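Local coordinates for nitrosopumilus output domain-containing protein (Pyrococcus horikoshii, PDB 2P9X) that is of unknown function but binds zinc ions and packs as an all-helical protein into a four-copy assembly in the crystal, at the interface of chains A and B and the interface of chains A and C. Sequence-based numbering; all coordinates share one arbitrary frame. Chains: chain A/B/C, Hypothetical protein PH0832.

Contact 1: the interface of chains A and B. Residues chain A 54-60; chain B 54-60.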
loop_
_atom_site.group_PDB
_atom_site.type_symbol
_atom_site.label_atom_id
_atom_site.label_comp_id
_atom_site.label_asym_id
_atom_site.label_seq_id
_atom_site.Cartn_x
_atom_site.Cartn_y
_atom_site.Cartn_z
ATOM N N SER A 54 3.616 8.654 -2.502
ATOM C CA SER A 54 3.386 7.607 -3.489
ATOM C C SER A 54 4.404 6.485 -3.282
ATOM O O SER A 54 4.085 5.314 -3.454
ATOM C CB SER A 54 3.511 8.162 -4.912
ATOM O OG SER A 54 3.154 7.171 -5.867
ATOM N N LYS A 55 5.626 6.841 -2.899
ATOM C CA LYS A 55 6.646 5.818 -2.666
ATOM C C LYS A 55 6.340 5.002 -1.413
ATOM O O LYS A 55 6.740 3.848 -1.300
ATOM C CB LYS A 55 8.031 6.454 -2.560
ATOM C CG LYS A 55 8.662 6.701 -3.919
ATOM C CD LYS A 55 9.870 7.607 -3.838
ATOM C CE LYS A 55 10.444 7.847 -5.228
ATOM N NZ LYS A 55 11.576 8.811 -5.199
ATOM N N LEU A 56 5.606 5.594 -0.481
ATOM C CA LEU A 56 5.258 4.896 0.747
ATOM C C LEU A 56 4.117 3.893 0.587
ATOM O O LEU A 56 4.251 2.725 0.956
ATOM C CB LEU A 56 4.888 5.917 1.830
ATOM C CG LEU A 56 4.415 5.377 3.182
ATOM C CD1 LEU A 56 5.475 4.477 3.805
ATOM C CD2 LEU A 56 4.114 6.556 4.102
ATOM N N PHE A 57 3.006 4.346 0.010
ATOM C CA PHE A 57 1.821 3.505 -0.138
ATOM C C PHE A 57 1.326 3.267 -1.559
ATOM O O PHE A 57 0.362 2.534 -1.748
ATOM C CB PHE A 57 0.659 4.116 0.647
ATOM C CG PHE A 57 0.887 4.201 2.130
ATOM C CD1 PHE A 57 1.131 3.057 2.877
ATOM C CD2 PHE A 57 0.781 5.426 2.788
ATOM C CE1 PHE A 57 1.257 3.125 4.267
ATOM C CE2 PHE A 57 0.905 5.505 4.179
ATOM C CZ PHE A 57 1.141 4.353 4.915
ATOM N N GLY A 58 1.957 3.894 -2.542
ATOM C CA GLY A 58 1.500 3.728 -3.909
ATOM C C GLY A 58 0.740 4.963 -4.350
ATOM O O GLY A 58 0.371 5.791 -3.519
ATOM N N GLU A 59 0.485 5.081 -5.651
ATOM C CA GLU A 59 -0.197 6.254 -6.186
ATOM C C GLU A 59 -1.681 6.366 -5.850
ATOM O O GLU A 59 -2.211 7.473 -5.726
ATOM C CB GLU A 59 -0.008 6.314 -7.701
ATOM C CG GLU A 59 -0.520 7.595 -8.322
ATOM C CD GLU A 59 -0.263 7.648 -9.811
ATOM O OE1 GLU A 59 0.916 7.544 -10.209
ATOM O OE2 GLU A 59 -1.241 7.792 -10.578
ATOM N N TYR A 60 -2.354 5.232 -5.707
ATOM C CA TYR A 60 -3.772 5.246 -5.372
ATOM C C TYR A 60 -3.947 5.857 -3.981
ATOM O O TYR A 60 -4.785 6.739 -3.771
ATOM C CB TYR A 60 -4.336 3.824 -5.412
ATOM C CG TYR A 60 -4.280 3.207 -6.794
ATOM C CD1 TYR A 60 -5.063 3.708 -7.830
ATOM C CD2 TYR A 60 -3.403 2.159 -7.080
ATOM C CE1 TYR A 60 -4.976 3.190 -9.121
ATOM C CE2 TYR A 60 -3.305 1.634 -8.372
ATOM C CZ TYR A 60 -4.096 2.159 -9.386
ATOM O OH TYR A 60 -3.999 1.668 -10.669
ATOM N N SER B 54 5.662 0.117 -8.233
ATOM C CA SER B 54 5.818 1.072 -7.143
ATOM C C SER B 54 4.551 1.925 -7.035
ATOM O O SER B 54 4.127 2.289 -5.939
ATOM C CB SER B 54 7.036 1.965 -7.394
ATOM O OG SER B 54 7.317 2.776 -6.265
ATOM N N LYS B 55 3.947 2.239 -8.176
ATOM C CA LYS B 55 2.729 3.051 -8.191
ATOM C C LYS B 55 1.501 2.323 -7.641
ATOM O O LYS B 55 0.516 2.954 -7.256
ATOM C CB LYS B 55 2.441 3.540 -9.614
ATOM C CG LYS B 55 3.339 4.673 -10.064
ATOM C CD LYS B 55 2.996 5.130 -11.474
ATOM C CE LYS B 55 3.856 6.309 -11.887
ATOM N NZ LYS B 55 3.033 7.473 -12.313
ATOM N N LEU B 56 1.556 0.997 -7.599
ATOM C CA LEU B 56 0.430 0.222 -7.094
ATOM C C LEU B 56 0.420 0.079 -5.568
ATOM O O LEU B 56 -0.589 0.375 -4.919
ATOM C CB LEU B 56 0.419 -1.170 -7.741
ATOM C CG LEU B 56 -0.637 -2.166 -7.245
ATOM C CD1 LEU B 56 -2.031 -1.575 -7.394
ATOM C CD2 LEU B 56 -0.521 -3.464 -8.035
ATOM N N PHE B 57 1.541 -0.367 -5.001
ATOM C CA PHE B 57 1.642 -0.581 -3.556
ATOM C C PHE B 57 2.710 0.244 -2.835
ATOM O O PHE B 57 2.776 0.216 -1.604
ATOM C CB PHE B 57 1.928 -2.060 -3.255
ATOM C CG PHE B 57 0.847 -3.007 -3.698
ATOM C CD1 PHE B 57 -0.440 -2.913 -3.179
ATOM C CD2 PHE B 57 1.134 -4.023 -4.608
ATOM C CE1 PHE B 57 -1.432 -3.825 -3.559
ATOM C CE2 PHE B 57 0.151 -4.938 -4.992
ATOM C CZ PHE B 57 -1.134 -4.838 -4.465
ATOM N N GLY B 58 3.539 0.961 -3.586
ATOM C CA GLY B 58 4.599 1.747 -2.984
ATOM C C GLY B 58 5.956 1.125 -3.267
ATOM O O GLY B 58 6.031 -0.020 -3.704
ATOM N N GLU B 59 7.018 1.883 -3.014
ATOM C CA GLU B 59 8.395 1.445 -3.249
ATOM C C GLU B 59 8.831 0.268 -2.385
ATOM O O GLU B 59 9.574 -0.609 -2.837
ATOM C CB GLU B 59 9.337 2.630 -3.016
ATOM C CG GLU B 59 10.675 2.286 -2.390
ATOM C CD GLU B 59 11.424 3.520 -1.907
ATOM O OE1 GLU B 59 10.902 4.234 -1.018
ATOM O OE2 GLU B 59 12.531 3.776 -2.420
ATOM N N TYR B 60 8.381 0.252 -1.137
ATOM C CA TYR B 60 8.762 -0.821 -0.232
ATOM C C TYR B 60 8.226 -2.148 -0.733
ATOM O O TYR B 60 8.953 -3.138 -0.778
ATOM C CB TYR B 60 8.246 -0.526 1.176
ATOM C CG TYR B 60 8.833 0.744 1.749
ATOM C CD1 TYR B 60 10.206 0.865 1.969
ATOM C CD2 TYR B 60 8.020 1.841 2.046
ATOM C CE1 TYR B 60 10.762 2.041 2.467
ATOM C CE2 TYR B 60 8.568 3.027 2.544
ATOM C CZ TYR B 60 9.942 3.121 2.754
ATOM O OH TYR B 60 10.492 4.286 3.245
HETATM O O HOH W 1 -1.576 2.778 -3.648
HETATM O O HOH W 2 5.196 0.159 -0.230
HETATM O O HOH W 3 5.280 5.012 -6.161
#
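A helix-glycine-helix corner, where helix 46-57 ends and helix 59-76 begins, meets its own copy across a two-fold axis. Two backbone hydrogen bonds tie the corners together. B:Glu59 N, at the first turn of its helix, donates to the carbonyl A:Lys55 O at 2.6 Å, and the twin bond from A:Glu59 N to B:Lys55 O measures 2.7 Å. Both are fairly straight, 150° or a little more at the hydrogen, yet each donor sits above the carbonyl plane and off the lone pairs. So the C-terminal end of one helix supplies an acceptor to the N-terminal end of the partner's next helix, and the helix dipoles may add to the attraction. Between the bonds the glycines lie back to back, A:Gly58 CA 3.8 Å from B:Gly58 CA, with no side chain to hold the two backbones apart; phi is positive at both.

The Lys55-Glu59 pairs break the symmetry. A:Glu59, its CG anti to the backbone N (chi1 -172°), runs alongside B:Lys55 in the same direction. B:Lys55 bends at its last torsion (chi4 -125°) to bring NZ 3.0 Å from carboxylate A:Glu59 OE1, on the syn lone pair, as a salt bridge. In the twin, A:Lys55 stays extended and its NZ remains 5.8 Å from B:Glu59 OE2. Farther out, the A:Leu56 and B:Tyr60 side chains cross obliquely, with methyl A:Leu56 CD1 3.6 Å from ring carbon B:Tyr60 CE2. Water 1 joins A:Phe57 O to B:Leu56 O, and water 2 makes the two-fold-related link, A:Leu56 O to B:Phe57 O. The patch thus sits at the turn between two consecutive helices of each chain.

Contact 2: the interface of chains A and C. Residues chain A 25-26, 29-30, 56-57; chain C 25-26, 29-30, 56-57.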
loop_
_atom_site.group_PDB
_atom_site.type_symbol
_atom_site.label_atom_id
_atom_site.label_comp_id
_atom_site.label_asym_id
_atom_site.label_seq_id
_atom_site.Cartn_x
_atom_site.Cartn_y
_atom_site.Cartn_z
ATOM N N ALA A 25 3.088 9.351 12.631
ATOM C CA ALA A 25 4.404 8.782 12.913
ATOM C C ALA A 25 4.965 8.018 11.722
ATOM O O ALA A 25 6.159 8.093 11.429
ATOM C CB ALA A 25 4.323 7.860 14.113
ATOM N N VAL A 26 4.106 7.269 11.040
ATOM C CA VAL A 26 4.552 6.488 9.894
ATOM C C VAL A 26 5.000 7.375 8.738
ATOM O O VAL A 26 6.090 7.188 8.187
ATOM C CB VAL A 26 3.436 5.520 9.441
ATOM C CG1 VAL A 26 3.784 4.880 8.104
ATOM C CG2 VAL A 26 3.255 4.441 10.508
ATOM N N ALA A 29 8.206 9.219 9.661
ATOM C CA ALA A 29 9.398 8.374 9.654
ATOM C C ALA A 29 9.885 8.221 8.217
ATOM O O ALA A 29 11.085 8.244 7.947
ATOM C CB ALA A 29 9.078 7.009 10.240
ATOM N N HIS A 30 8.941 8.043 7.299
ATOM C CA HIS A 30 9.255 7.893 5.884
ATOM C C HIS A 30 9.899 9.153 5.310
ATOM O O HIS A 30 10.916 9.080 4.630
ATOM C CB HIS A 30 7.978 7.571 5.112
ATOM C CG HIS A 30 8.170 7.493 3.632
ATOM N ND1 HIS A 30 8.898 6.492 3.025
ATOM C CD2 HIS A 30 7.704 8.278 2.633
ATOM C CE1 HIS A 30 8.868 6.660 1.715
ATOM N NE2 HIS A 30 8.149 7.739 1.451
ATOM N N LEU A 56 5.606 5.594 -0.481
ATOM C CA LEU A 56 5.258 4.896 0.747
ATOM C C LEU A 56 4.117 3.893 0.587
ATOM O O LEU A 56 4.251 2.725 0.956
ATOM C CB LEU A 56 4.888 5.917 1.830
ATOM C CG LEU A 56 4.415 5.377 3.182
ATOM C CD1 LEU A 56 5.475 4.477 3.805
ATOM C CD2 LEU A 56 4.114 6.556 4.102
ATOM N N PHE A 57 3.006 4.346 0.010
ATOM C CA PHE A 57 1.821 3.505 -0.138
ATOM C C PHE A 57 1.326 3.267 -1.559
ATOM O O PHE A 57 0.362 2.534 -1.748
ATOM C CB PHE A 57 0.659 4.116 0.647
ATOM C CG PHE A 57 0.887 4.201 2.130
ATOM C CD1 PHE A 57 1.131 3.057 2.877
ATOM C CD2 PHE A 57 0.781 5.426 2.788
ATOM C CE1 PHE A 57 1.257 3.125 4.267
ATOM C CE2 PHE A 57 0.905 5.505 4.179
ATOM C CZ PHE A 57 1.141 4.353 4.915
ATOM N N ALA C 25 12.673 2.107 9.834
ATOM C CA ALA C 25 12.062 3.202 10.582
ATOM C C ALA C 25 10.548 3.272 10.391
ATOM O O ALA C 25 9.808 3.565 11.337
ATOM C CB ALA C 25 12.698 4.532 10.167
ATOM N N VAL C 26 10.096 3.022 9.167
ATOM C CA VAL C 26 8.671 3.075 8.856
ATOM C C VAL C 26 7.906 1.966 9.572
ATOM O O VAL C 26 6.904 2.228 10.241
ATOM C CB VAL C 26 8.447 2.986 7.341
ATOM C CG1 VAL C 26 6.969 2.723 7.039
ATOM C CG2 VAL C 26 8.899 4.295 6.685
ATOM N N ALA C 29 7.911 2.573 13.302
ATOM C CA ALA C 29 7.011 3.644 13.716
ATOM C C ALA C 29 5.596 3.064 13.810
ATOM O O ALA C 29 4.849 3.347 14.752
ATOM C CB ALA C 29 7.047 4.790 12.699
ATOM N N HIS C 30 5.230 2.244 12.829
ATOM C CA HIS C 30 3.913 1.628 12.800
ATOM C C HIS C 30 3.705 0.696 13.996
ATOM O O HIS C 30 2.684 0.766 14.666
ATOM C CB HIS C 30 3.734 0.859 11.485
ATOM C CG HIS C 30 2.454 0.087 11.399
ATOM N ND1 HIS C 30 1.217 0.692 11.313
ATOM C CD2 HIS C 30 2.222 -1.248 11.364
ATOM C CE1 HIS C 30 0.280 -0.237 11.227
ATOM N NE2 HIS C 30 0.865 -1.423 11.256
ATOM N N LEU C 56 -0.318 -2.146 7.720
ATOM C CA LEU C 56 0.512 -1.063 7.209
ATOM C C LEU C 56 0.499 -0.937 5.681
ATOM O O LEU C 56 0.237 0.144 5.142
ATOM C CB LEU C 56 1.958 -1.247 7.696
ATOM C CG LEU C 56 3.009 -0.275 7.146
ATOM C CD1 LEU C 56 2.616 1.155 7.482
ATOM C CD2 LEU C 56 4.380 -0.605 7.732
ATOM N N PHE C 57 0.743 -2.044 4.985
ATOM C CA PHE C 57 0.818 -2.040 3.523
ATOM C C PHE C 57 -0.162 -2.934 2.782
ATOM O O PHE C 57 -0.163 -2.946 1.549
ATOM C CB PHE C 57 2.218 -2.471 3.069
ATOM C CG PHE C 57 3.325 -1.559 3.512
ATOM C CD1 PHE C 57 3.344 -0.223 3.127
ATOM C CD2 PHE C 57 4.384 -2.059 4.265
ATOM C CE1 PHE C 57 4.412 0.608 3.482
ATOM C CE2 PHE C 57 5.452 -1.242 4.623
ATOM C CZ PHE C 57 5.466 0.095 4.230
#
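Tight apolar packing with no hydrogen bond across the patch marks this two-fold contact, where helix 23-35 of each chain lies against its copy and the end of helix 46-57 adds a leucine and a phenylalanine. At the helix pair the small residues let the backbones come near: methyl A:Ala29 CB lies 3.9 Å from C:Ala29 CB and also rests against the carbonyl of C:Ala25. A:Val26 splits its two branches. CG2, anti to its own carbonyl carbon, reaches the partner helix at C:His30 CA, 3.7 Å off, while CG1, anti to the backbone N (chi1 170°), points to the middle and meets C:Val26 CG1 at 4.0 Å, the two valines crossing at about a right angle.

Toward the helix ends the side chains of A:Phe57 and C:Phe57 also cross at about a right angle, meeting through ring atoms CD1. Each swings out with CG beside its backbone N (chi1 -63° in A:Phe57). A:Phe57 CE1 lies 3.3 Å from the carbonyl oxygen C:Leu56 O, a ring C-H facing an oxygen, and the twin contact matches. One ring face is backed by its own leucine, A:Leu56 CG standing 3.5 Å above the centre of A:Phe57, which should help to fix the ring's tilt. The same leucine's CD1 turns across to C:Val26 CG1.

The looser part is the imidazole of A:His30. The residue gives up little surface, 4 Å², against 46 Å² for A:Val26; its CA and CB still pack against C:Val26 CG2, while the ring turns back so that A:Leu56 CB lies over one face, toward the rim. The contact therefore pairs the first half of helix 23-35 with its copy, flanked by the last turn of helix 46-57 from each subunit.

Contact 1 and contact 2 lie about 12 Å apart, measured between the centres of their C-alpha atoms, and they share A:Leu56 and A:Phe57. The last turn of helix 46-57 thus faces two neighbours at once: toward chain B together with the start of helix 59-76, toward chain C together with helix 23-35. One is bonded through backbone, a salt bridge and water, the other apolar. Two different two-fold interfaces meeting on one short segment give a plausible basis for the four-copy deposited assembly, although the structure alone does not show that this tetramer forms in solution.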